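Local structure of CDP-glucose-4,6-dehydratase (Yersinia pseudotuberculosis, 1RKX) at residues R11-G16 / K37-T42; V101-T106 / S158-C163; S132-D137 / H301-D306. The protein catalyses the dehydration of CDP-D-glucose to CDP-4-keto-6-deoxy-D-glucose, an NAD-dependent reaction of the extended short-chain dehydrogenase/reductase family. All blocks are in the same frame, centred on the assembly; numbering follows the deposited sequence.

Interaction 1. Residues R11-G16 / K37-T42; sequences RVFVTG and KGYSLT. With NAD (nicotinamide-adenine-dinucleotide), chain G.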
# COMPACT_ATOMS: atom_id res chain seq x y z
N ARG C 11 -22.48 -1.49 34.87
CA ARG C 11 -23.02 -2.79 34.51
C ARG C 11 -22.22 -3.29 33.31
O ARG C 11 -22.35 -2.77 32.21
CB ARG C 11 -24.51 -2.68 34.17
CG ARG C 11 -25.36 -2.11 35.30
CD ARG C 11 -26.83 -2.04 34.92
NE ARG C 11 -27.46 -3.36 34.91
CZ ARG C 11 -27.70 -4.09 35.99
NH1 ARG C 11 -27.36 -3.64 37.19
NH2 ARG C 11 -28.29 -5.28 35.88
N VAL C 12 -21.38 -4.29 33.55
CA VAL C 12 -20.51 -4.84 32.51
C VAL C 12 -20.85 -6.29 32.16
O VAL C 12 -20.93 -7.15 33.04
CB VAL C 12 -19.03 -4.75 32.95
CG1 VAL C 12 -18.10 -5.11 31.79
CG2 VAL C 12 -18.72 -3.35 33.45
N PHE C 13 -21.03 -6.54 30.87
CA PHE C 13 -21.36 -7.87 30.37
C PHE C 13 -20.11 -8.42 29.70
O PHE C 13 -19.54 -7.78 28.82
CB PHE C 13 -22.49 -7.75 29.34
CG PHE C 13 -23.06 -9.08 28.90
CD1 PHE C 13 -24.02 -9.73 29.67
CD2 PHE C 13 -22.66 -9.66 27.70
CE1 PHE C 13 -24.58 -10.95 29.25
CE2 PHE C 13 -23.20 -10.88 27.27
CZ PHE C 13 -24.16 -11.52 28.05
N VAL C 14 -19.68 -9.61 30.12
CA VAL C 14 -18.47 -10.22 29.57
C VAL C 14 -18.69 -11.62 29.01
O VAL C 14 -19.00 -12.54 29.75
CB VAL C 14 -17.37 -10.33 30.66
CG1 VAL C 14 -16.11 -10.96 30.07
CG2 VAL C 14 -17.07 -8.95 31.25
N THR C 15 -18.53 -11.79 27.70
CA THR C 15 -18.66 -13.13 27.14
C THR C 15 -17.28 -13.75 27.31
O THR C 15 -16.27 -13.05 27.23
CB THR C 15 -19.04 -13.14 25.63
OG1 THR C 15 -17.97 -12.56 24.85
CG2 THR C 15 -20.32 -12.36 25.40
N GLY C 16 -17.24 -15.06 27.55
CA GLY C 16 -15.96 -15.73 27.73
C GLY C 16 -15.35 -15.52 29.10
O GLY C 16 -14.14 -15.64 29.27
N LYS C 37 -21.68 -9.43 34.68
CA LYS C 37 -22.43 -10.61 34.27
C LYS C 37 -21.61 -11.28 33.17
O LYS C 37 -21.13 -10.61 32.25
CB LYS C 37 -23.81 -10.25 33.72
CG LYS C 37 -24.61 -11.50 33.29
CD LYS C 37 -26.03 -11.17 32.85
CE LYS C 37 -26.80 -12.44 32.49
NZ LYS C 37 -28.18 -12.16 32.00
N GLY C 38 -21.46 -12.59 33.26
CA GLY C 38 -20.70 -13.32 32.26
C GLY C 38 -21.56 -14.32 31.51
O GLY C 38 -22.55 -14.83 32.03
N TYR C 39 -21.17 -14.60 30.26
CA TYR C 39 -21.90 -15.54 29.41
C TYR C 39 -20.84 -16.36 28.66
O TYR C 39 -20.12 -15.81 27.82
CB TYR C 39 -22.76 -14.77 28.41
CG TYR C 39 -23.66 -15.62 27.54
CD1 TYR C 39 -24.99 -15.87 27.89
CD2 TYR C 39 -23.18 -16.17 26.34
CE1 TYR C 39 -25.83 -16.63 27.07
CE2 TYR C 39 -24.02 -16.94 25.51
CZ TYR C 39 -25.34 -17.15 25.89
OH TYR C 39 -26.17 -17.89 25.08
N SER C 40 -20.74 -17.64 28.99
CA SER C 40 -19.75 -18.53 28.36
C SER C 40 -20.21 -19.97 28.45
O SER C 40 -21.22 -20.29 29.08
CB SER C 40 -18.40 -18.47 29.11
OG SER C 40 -17.96 -17.15 29.37
N LEU C 41 -19.45 -20.86 27.81
CA LEU C 41 -19.72 -22.28 27.91
C LEU C 41 -18.96 -22.63 29.20
O LEU C 41 -18.24 -21.78 29.73
CB LEU C 41 -19.09 -23.05 26.75
CG LEU C 41 -19.63 -22.82 25.34
CD1 LEU C 41 -18.81 -23.66 24.36
CD2 LEU C 41 -21.10 -23.22 25.29
N THR C 42 -19.12 -23.85 29.69
CA THR C 42 -18.42 -24.27 30.89
C THR C 42 -16.92 -24.06 30.69
O THR C 42 -16.42 -24.19 29.57
CB THR C 42 -18.70 -25.76 31.18
OG1 THR C 42 -20.07 -25.93 31.56
CG2 THR C 42 -17.80 -26.28 32.29
PA NAD G . -9.93 -19.50 26.71
O1A NAD G . -10.15 -20.75 25.95
O2A NAD G . -9.34 -19.63 28.07
O5B NAD G . -11.30 -18.68 26.85
C5B NAD G . -12.28 -18.77 25.79
C4B NAD G . -13.68 -18.44 26.32
O4B NAD G . -14.51 -18.61 25.14
C3B NAD G . -14.19 -19.45 27.33
O3B NAD G . -14.72 -18.70 28.45
C2B NAD G . -15.23 -20.23 26.55
O2B NAD G . -16.26 -20.82 27.38
C1B NAD G . -15.71 -19.18 25.57
N9A NAD G . -16.40 -19.76 24.43
C8A NAD G . -15.85 -20.48 23.39
N7A NAD G . -16.75 -20.88 22.50
C5A NAD G . -17.95 -20.40 22.99
C6A NAD G . -19.27 -20.51 22.50
N6A NAD G . -19.64 -21.12 21.40
N1A NAD G . -20.26 -19.91 23.23
C2A NAD G . -19.90 -19.26 24.38
N3A NAD G . -18.72 -19.10 24.93
C4A NAD G . -17.76 -19.71 24.18
O3 NAD G . -9.07 -18.54 25.83
PN NAD G . -8.47 -17.04 26.13
O1N NAD G . -7.02 -17.22 26.09
O2N NAD G . -8.98 -16.61 27.46
O5D NAD G . -8.97 -16.21 24.88
C5D NAD G . -9.85 -15.12 25.14
C4D NAD G . -10.15 -14.38 23.84
O4D NAD G . -8.87 -13.80 23.43
C3D NAD G . -10.61 -15.19 22.63
O3D NAD G . -11.44 -14.34 21.81
C2D NAD G . -9.29 -15.50 21.93
O2D NAD G . -9.52 -15.82 20.55
C1D NAD G . -8.56 -14.20 22.12
N1N NAD G . -7.12 -14.35 21.95
C2N NAD G . -6.30 -14.93 22.93
C3N NAD G . -4.81 -14.99 22.76
C7N NAD G . -4.01 -15.56 23.86
O7N NAD G . -2.78 -15.58 23.70
N7N NAD G . -4.56 -16.06 24.99
C4N NAD G . -4.22 -14.55 21.44
C5N NAD G . -5.24 -13.98 20.50
C6N NAD G . -6.53 -13.89 20.73
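Phe13, Lys37 and Tyr39 each hold CG anti to the backbone N (chi1 -171°, 180° and -175°). The bridge register puts all three on one sheet face, and there Phe13 lies alongside both Lys37 and Tyr39, pointing the same way as each. The Lys37 chain stays extended and runs past the edge of the Phe13 ring, its CD 3.9 Å from Phe13 CE1. At the far end of the same ring, Phe13 CZ meets Tyr39 CB at 3.6 Å, which leaves Phe13 between an aliphatic chain and the root of a tyrosine. Helix 69-79 covers this face: Lys37 NZ forms a salt bridge with Glu78 there and bonds to Ser75 O. Val14 points to the other face, where it packs on helix 20-31.

Beneath the side chains runs a parallel ladder. Lys37 N donates to Val12 O (2.9 Å) and Val14 N to Lys37 O (2.8 Å); Tyr39 N then reaches Val14 O (3.0 Å) and Gly16 N reaches Tyr39 O (3.0 Å). Strand 11-15, helix 20-31 and strand 35-40 make the first beta-alpha-beta unit of the Rossmann fold, and both strands end at the cofactor. Leu41 N gives a weak bond to NAD O2B (3.2 Å), while Leu41 CD1 lies 3.6 Å from C5A of the adenine. Apolar packing and backbone bonds thus fix the strands against each other, while just beyond strand 35-40 Leu41 meets the adenosine half of NAD mainly by apolar contact, with one weak N-H bond.

Interaction 2. Residues V101-T106 / S158-C163; sequences VETYST and SNSKGC. With NAD (nicotinamide-adenine-dinucleotide), chain G.
Tyr104 and Ser160 bury the most surface here, and their CA atoms, 5.5 Å apart, mark where helices 100-121 and 156-175 come nearest in these segments. The Tyr104 ring lies across the start of the second segment: CD2 is 3.9 Å from Ser160 CB, and CE2 is 3.8 Å from Ser160 CA. Its hydroxyl then donates to Asn159 OD1 at 2.7 Å. That oxygen sits in the ring plane at the edge, whereas the ring and amide planes are 71° apart and the donor stands above the carbonyl plane. CG anti to the backbone N (chi1 -166°) carries the Asn159 amide group toward Tyr104, and Gly153 O holds ND2, which fixes which way the amide is turned.

The segment axes run 9.2 Å apart and 22° from parallel, a close pairing of the two helices through which extended short-chain dehydrogenases/reductases commonly dimerise. Consistent with this, Ser170 of the second subunit packs on Tyr104 and Asn159, and Leu166 of that subunit on Cys163.

On the cofactor side Ser160 OG, bonded to Tyr157 O and Asn107 ND2, also touches Thr103 CG2 at 3.6 Å. One residue on, Lys161, the YxxxK lysine, hydrogen-bonds through NZ to NAD O3D at 2.9 Å and more weakly to O2D, gripping both nicotinamide-ribose hydroxyls.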
# COMPACT_ATOMS: atom_id res chain seq x y z
N VAL C 101 -15.82 -25.36 10.65
CA VAL C 101 -17.18 -24.85 10.70
C VAL C 101 -17.52 -24.27 12.07
O VAL C 101 -18.04 -23.16 12.17
CB VAL C 101 -18.18 -25.96 10.31
CG1 VAL C 101 -19.61 -25.41 10.31
CG2 VAL C 101 -17.83 -26.51 8.92
N GLU C 102 -17.23 -25.03 13.13
CA GLU C 102 -17.51 -24.56 14.48
C GLU C 102 -16.72 -23.29 14.79
O GLU C 102 -17.19 -22.41 15.52
CB GLU C 102 -17.14 -25.65 15.51
CG GLU C 102 -17.97 -26.93 15.41
CD GLU C 102 -17.85 -27.62 14.06
OE1 GLU C 102 -16.70 -27.80 13.57
OE2 GLU C 102 -18.89 -28.01 13.50
N THR C 103 -15.51 -23.19 14.24
CA THR C 103 -14.67 -22.01 14.47
C THR C 103 -15.33 -20.78 13.87
O THR C 103 -15.43 -19.74 14.52
CB THR C 103 -13.27 -22.18 13.85
OG1 THR C 103 -12.58 -23.26 14.50
CG2 THR C 103 -12.45 -20.90 14.03
N TYR C 104 -15.78 -20.91 12.63
CA TYR C 104 -16.43 -19.81 11.95
C TYR C 104 -17.77 -19.46 12.59
O TYR C 104 -18.09 -18.29 12.77
CB TYR C 104 -16.63 -20.10 10.46
CG TYR C 104 -15.40 -19.84 9.62
CD1 TYR C 104 -14.66 -20.90 9.08
CD2 TYR C 104 -14.97 -18.54 9.36
CE1 TYR C 104 -13.52 -20.66 8.30
CE2 TYR C 104 -13.83 -18.28 8.59
CZ TYR C 104 -13.11 -19.35 8.06
OH TYR C 104 -12.00 -19.10 7.29
N SER C 105 -18.57 -20.47 12.93
CA SER C 105 -19.86 -20.20 13.55
C SER C 105 -19.66 -19.47 14.88
O SER C 105 -20.33 -18.48 15.16
CB SER C 105 -20.63 -21.51 13.78
OG SER C 105 -19.90 -22.39 14.62
N THR C 106 -18.71 -19.95 15.68
CA THR C 106 -18.45 -19.33 16.98
C THR C 106 -17.83 -17.94 16.88
O THR C 106 -18.32 -16.98 17.48
CB THR C 106 -17.51 -20.20 17.85
OG1 THR C 106 -18.11 -21.48 18.07
CG2 THR C 106 -17.26 -19.53 19.20
N SER C 158 -7.42 -17.90 12.60
CA SER C 158 -6.91 -16.58 12.24
C SER C 158 -7.88 -15.90 11.29
O SER C 158 -8.24 -14.73 11.47
CB SER C 158 -5.53 -16.70 11.58
OG SER C 158 -4.59 -17.28 12.47
N ASN C 159 -8.31 -16.63 10.27
CA ASN C 159 -9.22 -16.08 9.28
C ASN C 159 -10.58 -15.69 9.87
O ASN C 159 -11.16 -14.67 9.48
CB ASN C 159 -9.40 -17.08 8.13
CG ASN C 159 -10.06 -16.45 6.92
OD1 ASN C 159 -11.27 -16.53 6.74
ND2 ASN C 159 -9.25 -15.80 6.08
N SER C 160 -11.08 -16.48 10.81
CA SER C 160 -12.37 -16.17 11.43
C SER C 160 -12.25 -14.87 12.21
O SER C 160 -13.23 -14.12 12.32
CB SER C 160 -12.83 -17.30 12.36
OG SER C 160 -12.09 -17.35 13.56
N LYS C 161 -11.06 -14.58 12.73
CA LYS C 161 -10.84 -13.35 13.49
C LYS C 161 -10.78 -12.17 12.52
O LYS C 161 -11.23 -11.06 12.83
CB LYS C 161 -9.56 -13.45 14.33
CG LYS C 161 -9.70 -14.41 15.53
CD LYS C 161 -10.69 -13.85 16.57
CE LYS C 161 -10.70 -14.67 17.85
NZ LYS C 161 -11.49 -13.99 18.92
N GLY C 162 -10.22 -12.42 11.33
CA GLY C 162 -10.17 -11.39 10.31
C GLY C 162 -11.62 -11.08 9.93
O GLY C 162 -12.00 -9.92 9.73
N CYS C 163 -12.44 -12.12 9.82
CA CYS C 163 -13.86 -11.94 9.49
C CYS C 163 -14.57 -11.17 10.61
O CYS C 163 -15.42 -10.32 10.33
CB CYS C 163 -14.55 -13.28 9.27
SG CYS C 163 -14.19 -14.05 7.65
PA NAD G . -9.93 -19.50 26.71
O1A NAD G . -10.15 -20.75 25.95
O2A NAD G . -9.34 -19.63 28.07
O5B NAD G . -11.30 -18.68 26.85
C5B NAD G . -12.28 -18.77 25.79
C4B NAD G . -13.68 -18.44 26.32
O4B NAD G . -14.51 -18.61 25.14
C3B NAD G . -14.19 -19.45 27.33
O3B NAD G . -14.72 -18.70 28.45
C2B NAD G . -15.23 -20.23 26.55
O2B NAD G . -16.26 -20.82 27.38
C1B NAD G . -15.71 -19.18 25.57
N9A NAD G . -16.40 -19.76 24.43
C8A NAD G . -15.85 -20.48 23.39
N7A NAD G . -16.75 -20.88 22.50
C5A NAD G . -17.95 -20.40 22.99
C6A NAD G . -19.27 -20.51 22.50
N6A NAD G . -19.64 -21.12 21.40
N1A NAD G . -20.26 -19.91 23.23
C2A NAD G . -19.90 -19.26 24.38
N3A NAD G . -18.72 -19.10 24.93
C4A NAD G . -17.76 -19.71 24.18
O3 NAD G . -9.07 -18.54 25.83
PN NAD G . -8.47 -17.04 26.13
O1N NAD G . -7.02 -17.22 26.09
O2N NAD G . -8.98 -16.61 27.46
O5D NAD G . -8.97 -16.21 24.88
C5D NAD G . -9.85 -15.12 25.14
C4D NAD G . -10.15 -14.38 23.84
O4D NAD G . -8.87 -13.80 23.43
C3D NAD G . -10.61 -15.19 22.63
O3D NAD G . -11.44 -14.34 21.81
C2D NAD G . -9.29 -15.50 21.93
O2D NAD G . -9.52 -15.82 20.55
C1D NAD G . -8.56 -14.20 22.12
N1N NAD G . -7.12 -14.35 21.95
C2N NAD G . -6.30 -14.93 22.93
C3N NAD G . -4.81 -14.99 22.76
C7N NAD G . -4.01 -15.56 23.86
O7N NAD G . -2.78 -15.58 23.70
N7N NAD G . -4.56 -16.06 24.99
C4N NAD G . -4.22 -14.55 21.44
C5N NAD G . -5.24 -13.98 20.50
C6N NAD G . -6.53 -13.89 20.73

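Interaction 3. Residues S132-D137 / H301-D306; sequences SDKCYD and HYLKLD. With NAD (nicotinamide-adenine-dinucleotide), chain G.
Leu305 enters between Asp133 and Tyr136, and this is the tight part of the contact. Its CD2 comes within 3.5 Å of Tyr136 CE1, approaching the ring obliquely, while CD1 rests 3.8 Å from Asp133 CB. Asp133 CG sits between the backbone N and the carbonyl carbon (chi1 61°); from there OD1 lies 3.8 Å from NAD C5N, and OD2 is on the side of Leu303, whose CD1 it meets at 3.6 Å. The Tyr136 hydroxyl is anchored beyond the contact by Asn261 and Arg192.

The Lys134 side is looser: this partly exposed chain brings CD no nearer Leu303 CG than 4.2 Å. A water joins the loops, donating to Asp133 OD2 (2.7 Å) and Leu303 O, so the polar link between the segments is indirect.

On the cofactor side, Lys134 N donates to Ser132 OG at 3.0 Å, closing an ST turn, and the same hydroxyl bonds to Tyr157 OH. This Ser-Asp-Lys turn after strand 126-130, beside the nicotinamide, is consistent with the Ser/Thr-Tyr-Lys triad of short-chain dehydrogenases/reductases, Ser132 with Tyr157 and Lys161, and with the acidic residue after the Ser/Thr in sugar-nucleotide 4,6-dehydratases.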
# COMPACT_ATOMS: atom_id res chain seq x y z
N SER C 132 -8.06 -10.75 17.59
CA SER C 132 -6.78 -11.44 17.74
C SER C 132 -5.66 -10.72 17.02
O SER C 132 -5.92 -9.94 16.11
CB SER C 132 -6.88 -12.86 17.18
OG SER C 132 -5.62 -13.52 17.24
N ASP C 133 -4.42 -10.96 17.43
CA ASP C 133 -3.29 -10.36 16.75
C ASP C 133 -3.19 -11.06 15.38
O ASP C 133 -2.58 -10.53 14.45
CB ASP C 133 -2.00 -10.54 17.57
CG ASP C 133 -1.63 -11.99 17.78
OD1 ASP C 133 -2.54 -12.79 18.11
OD2 ASP C 133 -0.43 -12.34 17.64
N LYS C 134 -3.82 -12.22 15.27
CA LYS C 134 -3.80 -13.00 14.02
C LYS C 134 -4.86 -12.59 12.99
O LYS C 134 -5.03 -13.27 11.98
CB LYS C 134 -3.96 -14.49 14.33
CG LYS C 134 -2.94 -15.03 15.32
CD LYS C 134 -1.52 -14.77 14.84
CE LYS C 134 -0.49 -15.22 15.87
NZ LYS C 134 -0.54 -16.70 16.10
N CYS C 135 -5.57 -11.49 13.22
CA CYS C 135 -6.59 -11.08 12.26
C CYS C 135 -5.98 -10.47 10.99
O CYS C 135 -6.65 -10.36 9.97
CB CYS C 135 -7.53 -10.05 12.89
SG CYS C 135 -6.74 -8.50 13.29
N TYR C 136 -4.70 -10.09 11.06
CA TYR C 136 -4.05 -9.47 9.91
C TYR C 136 -3.61 -10.43 8.82
O TYR C 136 -3.10 -11.51 9.11
CB TYR C 136 -2.81 -8.68 10.34
CG TYR C 136 -3.09 -7.50 11.24
CD1 TYR C 136 -2.92 -7.59 12.63
CD2 TYR C 136 -3.50 -6.28 10.70
CE1 TYR C 136 -3.16 -6.49 13.45
CE2 TYR C 136 -3.74 -5.18 11.51
CZ TYR C 136 -3.57 -5.29 12.88
OH TYR C 136 -3.79 -4.21 13.69
N ASP C 137 -3.80 -10.02 7.57
CA ASP C 137 -3.36 -10.81 6.44
C ASP C 137 -1.85 -10.91 6.67
O ASP C 137 -1.18 -9.88 6.81
CB ASP C 137 -3.67 -10.07 5.14
CG ASP C 137 -3.09 -10.75 3.92
OD1 ASP C 137 -3.06 -12.00 3.90
OD2 ASP C 137 -2.68 -10.04 2.98
N HIS C 301 11.27 -14.55 10.82
CA HIS C 301 10.46 -13.51 11.44
C HIS C 301 9.33 -14.10 12.28
O HIS C 301 9.02 -15.28 12.18
CB HIS C 301 9.85 -12.62 10.37
CG HIS C 301 9.03 -13.37 9.37
ND1 HIS C 301 9.59 -14.06 8.32
CD2 HIS C 301 7.70 -13.61 9.31
CE1 HIS C 301 8.64 -14.69 7.65
NE2 HIS C 301 7.49 -14.44 8.23
N TYR C 302 8.72 -13.24 13.09
CA TYR C 302 7.61 -13.63 13.94
C TYR C 302 6.57 -12.51 13.90
O TYR C 302 6.92 -11.33 13.77
CB TYR C 302 8.08 -13.88 15.37
CG TYR C 302 8.88 -12.75 15.97
CD1 TYR C 302 8.26 -11.71 16.65
CD2 TYR C 302 10.27 -12.72 15.85
CE1 TYR C 302 9.00 -10.66 17.20
CE2 TYR C 302 11.02 -11.68 16.39
CZ TYR C 302 10.38 -10.65 17.07
OH TYR C 302 11.11 -9.63 17.61
N LEU C 303 5.31 -12.89 14.01
CA LEU C 303 4.18 -11.95 13.99
C LEU C 303 4.21 -11.00 15.18
O LEU C 303 4.29 -11.44 16.32
CB LEU C 303 2.87 -12.75 14.00
CG LEU C 303 1.51 -12.09 13.74
CD1 LEU C 303 1.25 -10.96 14.73
CD2 LEU C 303 1.47 -11.57 12.31
N LYS C 304 4.16 -9.70 14.91
CA LYS C 304 4.15 -8.71 15.98
C LYS C 304 3.29 -7.52 15.56
O LYS C 304 2.94 -7.37 14.39
CB LYS C 304 5.57 -8.24 16.33
CG LYS C 304 6.26 -7.44 15.26
CD LYS C 304 7.64 -7.01 15.74
CE LYS C 304 8.34 -6.17 14.68
NZ LYS C 304 9.66 -5.68 15.15
N LEU C 305 2.94 -6.68 16.53
CA LEU C 305 2.09 -5.54 16.27
C LEU C 305 2.75 -4.21 16.60
O LEU C 305 3.57 -4.12 17.50
CB LEU C 305 0.80 -5.66 17.10
CG LEU C 305 -0.02 -6.95 17.00
CD1 LEU C 305 -1.25 -6.84 17.91
CD2 LEU C 305 -0.44 -7.18 15.57
N ASP C 306 2.38 -3.18 15.85
CA ASP C 306 2.89 -1.84 16.11
C ASP C 306 1.80 -1.23 16.99
O ASP C 306 0.65 -1.11 16.56
CB ASP C 306 3.01 -1.05 14.82
CG ASP C 306 3.55 0.35 15.05
OD1 ASP C 306 3.04 1.06 15.94
OD2 ASP C 306 4.49 0.74 14.33
PA NAD G . -9.93 -19.50 26.71
O1A NAD G . -10.15 -20.75 25.95
O2A NAD G . -9.34 -19.63 28.07
O5B NAD G . -11.30 -18.68 26.85
C5B NAD G . -12.28 -18.77 25.79
C4B NAD G . -13.68 -18.44 26.32
O4B NAD G . -14.51 -18.61 25.14
C3B NAD G . -14.19 -19.45 27.33
O3B NAD G . -14.72 -18.70 28.45
C2B NAD G . -15.23 -20.23 26.55
O2B NAD G . -16.26 -20.82 27.38
C1B NAD G . -15.71 -19.18 25.57
N9A NAD G . -16.40 -19.76 24.43
C8A NAD G . -15.85 -20.48 23.39
N7A NAD G . -16.75 -20.88 22.50
C5A NAD G . -17.95 -20.40 22.99
C6A NAD G . -19.27 -20.51 22.50
N6A NAD G . -19.64 -21.12 21.40
N1A NAD G . -20.26 -19.91 23.23
C2A NAD G . -19.90 -19.26 24.38
N3A NAD G . -18.72 -19.10 24.93
C4A NAD G . -17.76 -19.71 24.18
O3 NAD G . -9.07 -18.54 25.83
PN NAD G . -8.47 -17.04 26.13
O1N NAD G . -7.02 -17.22 26.09
O2N NAD G . -8.98 -16.61 27.46
O5D NAD G . -8.97 -16.21 24.88
C5D NAD G . -9.85 -15.12 25.14
C4D NAD G . -10.15 -14.38 23.84
O4D NAD G . -8.87 -13.80 23.43
C3D NAD G . -10.61 -15.19 22.63
O3D NAD G . -11.44 -14.34 21.81
C2D NAD G . -9.29 -15.50 21.93
O2D NAD G . -9.52 -15.82 20.55
C1D NAD G . -8.56 -14.20 22.12
N1N NAD G . -7.12 -14.35 21.95
C2N NAD G . -6.30 -14.93 22.93
C3N NAD G . -4.81 -14.99 22.76
C7N NAD G . -4.01 -15.56 23.86
O7N NAD G . -2.78 -15.58 23.70
N7N NAD G . -4.56 -16.06 24.99
C4N NAD G . -4.22 -14.55 21.44
C5N NAD G . -5.24 -13.98 20.50
C6N NAD G . -6.53 -13.89 20.73
O HOH W 1 1.79 -10.89 18.06

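All three contacts border NAD. Interaction 1 serves the adenosine half; interaction 2 reaches the nicotinamide ribose through Lys161 and flanks the adenine with Thr106; interaction 3 borders the nicotinamide ring. Interactions 1 and 3 lie on opposite sides of the chain's centre, their own centres 27 Å apart, and the cofactor spans the gap. Between interactions 1 and 2 the centres are 20 Å apart and the nearest atoms about 7 Å. Interactions 2 and 3, with centres 16 Å apart, touch directly: Lys161 CG packs on Ser132 CB at 3.6 Å and Ser158 OG on Lys134 CB at 3.4 Å, joining helix 156-175 to the loop 132-137.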